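Local coordinates for protein S-adenosyl-L-methionine methyl transferase (Ruegeria pomeroyi DSS-3, PDB 3IHT) that binds S-adenosylmethionine and probably transfers its methyl group to a substrate not yet identified, at residues R53-L58 and T81-Q86; P97-R102 and E134-Q139; Q86-L89 and E94-P97. All coordinates share one frame; numbering follows the deposited sequence.

All three contacts belong to one Rossmann-like methyltransferase domain and follow one another along the chain. Contact 1 sits at the S-adenosylmethionine itself, where Arg53 and Thr54 hold the carboxylate. Gln86 is shared with contact 3, and the two pack directly through Pro82 CG and Leu87 CD1, 4.2 Å apart, although their centres are 14 Å from each other. Contact 3 passes on to contact 2 through Pro97 and helix 92-103, their centres 11 Å apart. The cofactor recedes along this series: the side chain of Thr95 in contact 3 lies about 6 Å from it, that of Thr99 in contact 2 about 11 Å.

Contact 1 (R53-L58 and T81-Q86); sequences RTYHHL and TPPEAQ. With SAM (S-adenosylmethionine), chain C.
Tyr55 sets the end of its ring against Pro82 and Pro83, tying the helix that follows the glycine-rich loop of a Rossmann-like methyltransferase to the loop leading into strand 87-89. The two segments meet by van der Waals packing alone, with no hydrogen bond between them. With CG anti to the backbone N (chi1 174°), the tyrosine projects away from helix 53-61, and its CZ comes to 3.9 Å from Pro82 CB. The phenol oxygen touches both prolines, with Tyr55 OH 3.4 Å from Pro82 CA and 3.6 Å from Pro83 CD. Further back, CE2 of Tyr55 lies 3.9 Å from the carbonyl carbon of Thr81. Ile67 and Val69 of strand 67-71 also touch the ring. For its polar end the hydroxyl turns to Arg59, one turn further along its own helix.

The hydrogen bonds belong to the cofactor, whose carboxylate meets the first turn of helix 53-61. There the two backbone N-H groups take one oxygen each, an arrangement in which the helix N-terminus would also favour the negative charge. Arg53 N donates to SAM O at 3.0 Å. Thr54 N reaches SAM OXT at 2.9 Å, with an N-H...O angle of 149°. In the conformer described, Thr54 OG1, also bonded to Glu46, accepts from the cofactor's amino N at 2.9 Å.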
loop_
_atom_site.group_PDB
_atom_site.type_symbol
_atom_site.label_atom_id
_atom_site.label_comp_id
_atom_site.label_asym_id
_atom_site.label_seq_id
_atom_site.Cartn_x
_atom_site.Cartn_y
_atom_site.Cartn_z
ATOM N N ARG A 53 -8.436 -1.875 4.216
ATOM C CA ARG A 53 -7.627 -3.085 4.421
ATOM C C ARG A 53 -7.380 -3.458 5.855
ATOM O O ARG A 53 -7.500 -4.634 6.210
ATOM C CB ARG A 53 -6.301 -3.053 3.627
ATOM C CG ARG A 53 -6.518 -2.999 2.112
ATOM C CD ARG A 53 -5.245 -3.217 1.293
ATOM N NE ARG A 53 -5.521 -3.228 -0.132
ATOM C CZ ARG A 53 -5.588 -2.154 -0.918
ATOM N NH1 ARG A 53 -5.398 -0.922 -0.433
ATOM N NH2 ARG A 53 -5.871 -2.317 -2.203
ATOM N N THR A 54 -7.039 -2.498 6.716
ATOM C CA THR A 54 -6.817 -2.853 8.118
ATOM C C THR A 54 -8.150 -3.169 8.761
ATOM O O THR A 54 -8.191 -4.027 9.626
ATOM C CB THR A 54 -6.035 -1.827 9.024
ATOM O OG1 THR A 54 -6.580 -0.506 8.886
ATOM C CG2 THR A 54 -4.488 -1.864 8.709
ATOM N N TYR A 55 -9.218 -2.488 8.364
ATOM C CA TYR A 55 -10.543 -2.833 8.887
ATOM C C TYR A 55 -10.891 -4.300 8.534
ATOM O O TYR A 55 -11.353 -5.063 9.381
ATOM C CB TYR A 55 -11.599 -1.874 8.381
ATOM C CG TYR A 55 -13.001 -2.301 8.807
ATOM C CD1 TYR A 55 -13.370 -2.390 10.157
ATOM C CD2 TYR A 55 -13.958 -2.548 7.848
ATOM C CE1 TYR A 55 -14.682 -2.826 10.543
ATOM C CE2 TYR A 55 -15.271 -2.979 8.190
ATOM C CZ TYR A 55 -15.625 -3.096 9.544
ATOM O OH TYR A 55 -16.918 -3.510 9.855
ATOM N N HIS A 56 -10.651 -4.684 7.303
ATOM C CA HIS A 56 -10.893 -6.050 6.850
ATOM C C HIS A 56 -10.087 -7.039 7.682
ATOM O O HIS A 56 -10.591 -8.091 8.075
ATOM C CB HIS A 56 -10.528 -6.187 5.379
ATOM C CG HIS A 56 -10.996 -7.473 4.744
ATOM N ND1 HIS A 56 -10.204 -8.599 4.668
ATOM C CD2 HIS A 56 -12.177 -7.808 4.168
ATOM C CE1 HIS A 56 -10.870 -9.568 4.058
ATOM N NE2 HIS A 56 -12.075 -9.114 3.753
ATOM N N HIS A 57 -8.832 -6.678 7.955
ATOM C CA HIS A 57 -7.947 -7.505 8.781
ATOM C C HIS A 57 -8.493 -7.648 10.204
ATOM O O HIS A 57 -8.529 -8.760 10.752
ATOM C CB HIS A 57 -6.529 -6.907 8.812
ATOM C CG HIS A 57 -5.484 -7.899 9.203
ATOM N ND1 HIS A 57 -5.015 -8.856 8.321
ATOM C CD2 HIS A 57 -4.857 -8.123 10.384
ATOM C CE1 HIS A 57 -4.109 -9.595 8.937
ATOM N NE2 HIS A 57 -4.008 -9.187 10.193
ATOM N N LEU A 58 -8.936 -6.540 10.794
ATOM C CA LEU A 58 -9.530 -6.562 12.120
ATOM C C LEU A 58 -10.765 -7.462 12.160
ATOM O O LEU A 58 -10.938 -8.239 13.100
ATOM C CB LEU A 58 -9.910 -5.155 12.600
ATOM C CG LEU A 58 -8.740 -4.205 12.945
ATOM C CD1 LEU A 58 -9.282 -2.776 13.201
ATOM C CD2 LEU A 58 -7.961 -4.707 14.141
ATOM N N THR A 81 -16.593 -2.528 4.135
ATOM C CA THR A 81 -17.426 -1.417 4.501
ATOM C C THR A 81 -18.115 -1.743 5.823
ATOM O O THR A 81 -18.802 -2.774 5.897
ATOM C CB THR A 81 -18.478 -1.112 3.388
ATOM O OG1 THR A 81 -17.810 -0.932 2.136
ATOM C CG2 THR A 81 -19.325 0.126 3.703
ATOM N N PRO A 82 -17.971 -0.879 6.840
ATOM C CA PRO A 82 -18.628 -1.140 8.119
ATOM C C PRO A 82 -20.142 -0.979 8.000
ATOM O O PRO A 82 -20.609 -0.095 7.257
ATOM C CB PRO A 82 -18.082 -0.056 9.055
ATOM C CG PRO A 82 -17.699 1.061 8.153
ATOM C CD PRO A 82 -17.169 0.360 6.892
ATOM N N PRO A 83 -20.897 -1.828 8.699
ATOM C CA PRO A 83 -22.333 -1.591 8.838
ATOM C C PRO A 83 -22.599 -0.247 9.477
ATOM O O PRO A 83 -21.842 0.178 10.373
ATOM C CB PRO A 83 -22.800 -2.689 9.798
ATOM C CG PRO A 83 -21.698 -3.591 9.978
ATOM C CD PRO A 83 -20.433 -2.957 9.499
ATOM N N GLU A 84 -23.681 0.388 9.057
ATOM C CA GLU A 84 -24.058 1.713 9.529
ATOM C C GLU A 84 -24.048 1.839 11.064
ATOM O O GLU A 84 -23.578 2.873 11.577
ATOM C CB GLU A 84 -25.430 2.126 8.945
ATOM C CG GLU A 84 -25.781 3.565 9.148
ATOM C CD GLU A 84 -24.936 4.506 8.277
ATOM O OE1 GLU A 84 -24.444 4.071 7.221
ATOM O OE2 GLU A 84 -24.733 5.682 8.678
ATOM N N ALA A 85 -24.491 0.791 11.777
ATOM C CA ALA A 85 -24.590 0.850 13.248
ATOM C C ALA A 85 -23.212 0.987 13.905
ATOM O O ALA A 85 -23.121 1.529 14.990
ATOM C CB ALA A 85 -25.338 -0.386 13.821
ATOM N N GLN A 86 -22.178 0.547 13.209
ATOM C CA GLN A 86 -20.798 0.589 13.694
ATOM C C GLN A 86 -19.963 1.667 13.030
ATOM O O GLN A 86 -18.751 1.723 13.235
ATOM C CB GLN A 86 -20.145 -0.772 13.574
ATOM C CG GLN A 86 -20.466 -1.686 14.794
ATOM C CD GLN A 86 -21.820 -2.241 14.685
ATOM O OE1 GLN A 86 -22.153 -2.839 13.672
ATOM N NE2 GLN A 86 -22.642 -2.028 15.706
HETATM N N SAM C . -5.940 1.979 7.489
HETATM C CA SAM C . -6.654 2.109 6.174
HETATM C C SAM C . -6.499 0.828 5.320
HETATM O O SAM C . -6.971 0.743 4.160
HETATM O OXT SAM C . -5.791 -0.110 5.759
HETATM C CB SAM C . -6.233 3.376 5.402
HETATM C CG SAM C . -6.708 4.709 6.024
HETATM S SD SAM C . -6.288 6.193 5.004
HETATM C CE SAM C . -4.475 6.106 5.152
HETATM C "C5'" SAM C . -6.737 7.515 6.211
HETATM C "C4'" SAM C . -8.227 7.700 6.464
HETATM O "O4'" SAM C . -8.388 8.558 7.614
HETATM C "C3'" SAM C . -8.990 8.361 5.310
HETATM O "O3'" SAM C . -10.121 7.591 4.901
HETATM C "C2'" SAM C . -9.379 9.737 5.841
HETATM O "O2'" SAM C . -10.587 10.332 5.328
HETATM C "C1'" SAM C . -9.457 9.460 7.335
HETATM N N9 SAM C . -9.326 10.697 8.149
HETATM C C8 SAM C . -8.236 11.547 8.193
HETATM N N7 SAM C . -8.499 12.550 9.070
HETATM C C5 SAM C . -9.742 12.363 9.580
HETATM C C6 SAM C . -10.485 13.085 10.515
HETATM N N6 SAM C . -10.017 14.230 11.065
HETATM N N1 SAM C . -11.730 12.586 10.855
HETATM C C2 SAM C . -12.263 11.444 10.297
HETATM N N3 SAM C . -11.519 10.738 9.351
HETATM C C4 SAM C . -10.277 11.191 9.018
#

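Contact 2 (P97-R102 and E134-Q139); sequences PATLER and EPHLAQ
Leu100 places one methyl squarely over the imidazole of His136, a CH-pi contact between helix 92-103 and the short 3-10 turn at 134-136. CD1 stands 3.8 Å from the ring centroid and only 8° off the ring normal. Two torsions put it there: CG is anti to the backbone N (chi1 -167°), which swings the branch toward the turn, and chi2 of 67° then divides the methyls between two partners. While CD1 covers the ring and also comes within 3.5 Å of Pro135 O, CD2 packs on Pro135 CB at 3.9 Å.

His136 reaches forward to meet the helix backbone. Its CG is anti to its own carbonyl carbon, beside the backbone N, and the imidazole extends until CE1 is 3.4 Å from Leu100 N and 3.6 Å from Leu100 CB. The carbonyl carbon of Thr99 sits at the ring's edge, near its plane. Cutting His136 back to an alanine is likely to leave Leu100 CD1 without the flat surface it rests on and to open a gap between turn and helix.

Backbone hydrogen bonds of His136 and of Ala138 with Ala107 tie the turn to the start of strand 107-112. The contact packs helix 92-103 against the 3-10 turn that follows helix 119-133, on the face of the sheet where these two helices lie side by side, as in Rossmann-like methyltransferases.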
loop_
_atom_site.group_PDB
_atom_site.type_symbol
_atom_site.label_atom_id
_atom_site.label_comp_id
_atom_site.label_asym_id
_atom_site.label_seq_id
_atom_site.Cartn_x
_atom_site.Cartn_y
_atom_site.Cartn_z
ATOM N N PRO A 97 -14.949 13.162 21.099
ATOM C CA PRO A 97 -15.596 13.621 22.330
ATOM C C PRO A 97 -17.064 13.193 22.434
ATOM O O PRO A 97 -17.532 12.827 23.498
ATOM C CB PRO A 97 -15.493 15.144 22.238
ATOM C CG PRO A 97 -14.338 15.399 21.399
ATOM C CD PRO A 97 -14.230 14.245 20.415
ATOM N N ALA A 98 -17.782 13.203 21.325
ATOM C CA ALA A 98 -19.187 12.740 21.317
ATOM C C ALA A 98 -19.303 11.249 21.726
ATOM O O ALA A 98 -20.216 10.840 22.501
ATOM C CB ALA A 98 -19.824 12.968 19.949
ATOM N N THR A 99 -18.389 10.444 21.206
ATOM C CA THR A 99 -18.372 9.024 21.490
ATOM C C THR A 99 -18.000 8.772 22.955
ATOM O O THR A 99 -18.505 7.838 23.570
ATOM C CB THR A 99 -17.426 8.277 20.520
ATOM O OG1 THR A 99 -17.880 8.527 19.174
ATOM C CG2 THR A 99 -17.428 6.774 20.819
ATOM N N LEU A 100 -17.112 9.591 23.517
ATOM C CA LEU A 100 -16.765 9.442 24.932
ATOM C C LEU A 100 -17.992 9.617 25.836
ATOM O O LEU A 100 -18.142 8.900 26.829
ATOM C CB LEU A 100 -15.674 10.429 25.347
ATOM C CG LEU A 100 -15.013 10.160 26.708
ATOM C CD1 LEU A 100 -14.155 8.839 26.722
ATOM C CD2 LEU A 100 -14.147 11.375 27.074
ATOM N N GLU A 101 -18.854 10.572 25.499
ATOM C CA GLU A 101 -20.112 10.751 26.251
ATOM C C GLU A 101 -21.017 9.523 26.125
ATOM O O GLU A 101 -21.703 9.137 27.077
ATOM C CB GLU A 101 -20.856 11.990 25.766
ATOM C CG GLU A 101 -20.038 13.280 25.882
ATOM N N ARG A 102 -20.998 8.897 24.965
ATOM C CA ARG A 102 -21.846 7.756 24.662
ATOM C C ARG A 102 -21.335 6.466 25.349
ATOM O O ARG A 102 -22.111 5.771 26.020
ATOM C CB ARG A 102 -21.886 7.613 23.133
ATOM C CG ARG A 102 -22.799 6.569 22.554
ATOM C CD ARG A 102 -22.587 6.498 21.024
ATOM N NE ARG A 102 -23.300 5.370 20.435
ATOM C CZ ARG A 102 -23.099 4.883 19.207
ATOM N NH1 ARG A 102 -22.202 5.422 18.371
ATOM N NH2 ARG A 102 -23.819 3.834 18.814
ATOM N N GLU A 134 -6.779 9.478 24.223
ATOM C CA GLU A 134 -6.355 8.901 25.515
ATOM C C GLU A 134 -7.503 8.538 26.484
ATOM O O GLU A 134 -7.503 7.413 27.010
ATOM C CB GLU A 134 -5.310 9.790 26.212
ATOM C CG GLU A 134 -4.715 9.167 27.440
ATOM C CD GLU A 134 -3.346 9.757 27.816
ATOM O OE1 GLU A 134 -2.924 10.787 27.219
ATOM O OE2 GLU A 134 -2.699 9.185 28.715
ATOM N N PRO A 135 -8.505 9.421 26.671
ATOM C CA PRO A 135 -9.581 9.103 27.620
ATOM C C PRO A 135 -10.486 7.905 27.259
ATOM O O PRO A 135 -11.275 7.469 28.109
ATOM C CB PRO A 135 -10.437 10.397 27.681
ATOM C CG PRO A 135 -9.609 11.449 27.021
ATOM C CD PRO A 135 -8.678 10.763 26.071
ATOM N N HIS A 136 -10.363 7.377 26.041
ATOM C CA HIS A 136 -11.225 6.314 25.563
ATOM C C HIS A 136 -10.823 4.917 26.022
ATOM O O HIS A 136 -11.657 4.007 25.974
ATOM C CB HIS A 136 -11.328 6.341 24.055
ATOM C CG HIS A 136 -12.123 7.498 23.529
ATOM N ND1 HIS A 136 -13.461 7.405 23.219
ATOM C CD2 HIS A 136 -11.780 8.793 23.341
ATOM C CE1 HIS A 136 -13.896 8.584 22.821
ATOM N NE2 HIS A 136 -12.894 9.445 22.884
ATOM N N LEU A 137 -9.561 4.740 26.412
ATOM C CA LEU A 137 -9.019 3.431 26.710
ATOM C C LEU A 137 -9.416 2.920 28.112
ATOM O O LEU A 137 -9.284 3.632 29.129
ATOM C CB LEU A 137 -7.520 3.422 26.578
ATOM C CG LEU A 137 -6.870 3.392 25.205
ATOM C CD1 LEU A 137 -5.377 3.210 25.434
ATOM C CD2 LEU A 137 -7.407 2.273 24.339
ATOM N N ALA A 138 -9.935 1.698 28.136
ATOM C CA ALA A 138 -10.084 0.948 29.385
ATOM C C ALA A 138 -8.723 0.604 29.967
ATOM O O ALA A 138 -7.710 0.597 29.277
ATOM C CB ALA A 138 -10.909 -0.331 29.145
ATOM N N GLN A 139 -8.703 0.302 31.255
ATOM C CA GLN A 139 -7.486 -0.249 31.854
ATOM C C GLN A 139 -7.092 -1.511 31.124
ATOM O O GLN A 139 -7.937 -2.394 30.872
ATOM C CB GLN A 139 -7.691 -0.512 33.355
ATOM C CG GLN A 139 -7.871 0.727 34.168
ATOM C CD GLN A 139 -8.063 0.440 35.663
ATOM O OE1 GLN A 139 -7.327 -0.343 36.265
ATOM N NE2 GLN A 139 -9.037 1.109 36.263
#

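Contact 3 (Q86-L89 and E94-P97)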
loop_
_atom_site.group_PDB
_atom_site.type_symbol
_atom_site.label_atom_id
_atom_site.label_comp_id
_atom_site.label_asym_id
_atom_site.label_seq_id
_atom_site.Cartn_x
_atom_site.Cartn_y
_atom_site.Cartn_z
ATOM N N GLN A 86 -22.178 0.547 13.209
ATOM C CA GLN A 86 -20.798 0.589 13.694
ATOM C C GLN A 86 -19.963 1.667 13.030
ATOM O O GLN A 86 -18.751 1.723 13.235
ATOM C CB GLN A 86 -20.145 -0.772 13.574
ATOM C CG GLN A 86 -20.466 -1.686 14.794
ATOM C CD GLN A 86 -21.820 -2.241 14.685
ATOM O OE1 GLN A 86 -22.153 -2.839 13.672
ATOM N NE2 GLN A 86 -22.642 -2.028 15.706
ATOM N N LEU A 87 -20.613 2.535 12.261
ATOM C CA LEU A 87 -19.948 3.676 11.660
ATOM C C LEU A 87 -20.219 4.919 12.500
ATOM O O LEU A 87 -21.360 5.214 12.822
ATOM C CB LEU A 87 -20.468 3.859 10.253
ATOM C CG LEU A 87 -20.012 5.081 9.499
ATOM C CD1 LEU A 87 -18.461 5.069 9.286
ATOM C CD2 LEU A 87 -20.795 5.168 8.161
ATOM N N ILE A 88 -19.148 5.621 12.839
ATOM C CA ILE A 88 -19.202 6.907 13.520
ATOM C C ILE A 88 -18.692 7.922 12.532
ATOM O O ILE A 88 -17.466 8.108 12.330
ATOM C CB ILE A 88 -18.394 6.865 14.839
ATOM C CG1 ILE A 88 -19.046 5.853 15.781
ATOM C CG2 ILE A 88 -18.380 8.300 15.520
ATOM C CD1 ILE A 88 -18.251 5.463 17.027
ATOM N N LEU A 89 -19.636 8.567 11.876
ATOM C CA LEU A 89 -19.335 9.403 10.731
ATOM C C LEU A 89 -19.083 10.849 11.149
ATOM O O LEU A 89 -19.856 11.438 11.915
ATOM C CB LEU A 89 -20.492 9.331 9.721
ATOM C CG LEU A 89 -20.311 10.096 8.412
ATOM C CD1 LEU A 89 -19.388 9.367 7.487
ATOM C CD2 LEU A 89 -21.683 10.331 7.741
ATOM N N GLU A 94 -14.519 16.126 16.446
ATOM C CA GLU A 94 -15.809 16.232 17.095
ATOM C C GLU A 94 -16.366 14.879 17.544
ATOM O O GLU A 94 -16.959 14.780 18.608
ATOM C CB GLU A 94 -16.839 16.899 16.176
ATOM C CG GLU A 94 -16.646 18.410 16.030
ATOM C CD GLU A 94 -15.505 18.755 15.084
ATOM O OE1 GLU A 94 -15.555 18.306 13.902
ATOM O OE2 GLU A 94 -14.564 19.473 15.519
ATOM N N THR A 95 -16.199 13.845 16.728
ATOM C CA THR A 95 -16.824 12.560 17.037
ATOM C C THR A 95 -16.158 11.782 18.181
ATOM O O THR A 95 -16.834 11.033 18.865
ATOM C CB THR A 95 -16.956 11.638 15.808
ATOM O OG1 THR A 95 -15.663 11.197 15.388
ATOM C CG2 THR A 95 -17.717 12.321 14.662
ATOM N N LEU A 96 -14.868 11.955 18.409
ATOM C CA LEU A 96 -14.250 11.325 19.582
ATOM C C LEU A 96 -14.877 11.833 20.897
ATOM O O LEU A 96 -15.345 11.022 21.708
ATOM C CB LEU A 96 -12.716 11.399 19.563
ATOM C CG LEU A 96 -12.027 10.346 18.679
ATOM C CD1 LEU A 96 -10.551 10.631 18.476
ATOM C CD2 LEU A 96 -12.193 8.927 19.322
ATOM N N PRO A 97 -14.949 13.162 21.099
ATOM C CA PRO A 97 -15.596 13.621 22.330
ATOM C C PRO A 97 -17.064 13.193 22.434
ATOM O O PRO A 97 -17.532 12.827 23.498
ATOM C CB PRO A 97 -15.493 15.144 22.238
ATOM C CG PRO A 97 -14.338 15.399 21.399
ATOM C CD PRO A 97 -14.230 14.245 20.415
HETATM O O HOH W 1 -15.630 10.020 12.966
#
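Two flat backbone carbonyls lie before Thr95: its CG2 comes up to that of Leu89, while that of Ile88 is reached by way of a water; no ring takes part. The methyl, Thr95 CG2, stands 3.6 Å from Leu89 O. The water donates to Ile88 O at 2.7 Å and accepts from Thr95 OG1, likewise at 2.7 Å. The threonine hydroxyl is therefore a donor here, and the water carries the link from helix to strand that no direct hydrogen bond makes.

Chi1 of 69° explains how Thr95 splits its branches. OG1 falls between the backbone N and the carbonyl carbon, and CG2 is turned to the Leu89 carbonyl. The apolar part of the contact is a single close approach, Ile88 CG2 to Thr95 CB at 3.6 Å.

Strand 87-89 and helix 92-103 form a strand-to-helix step of the Rossmann-like beta-alpha-beta topology, with Asp91 and Ile92, which bind S-adenosylmethionine, at the junction. Phe70 of strand 67-71 touches Ile88 and Thr95 as well as Leu96. Strand 87-89, outermost at this end of the sheet within the chain, runs parallel to strand 67-71, and Thr99 and Arg102 of helix 92-103 continue the packing on Ile88.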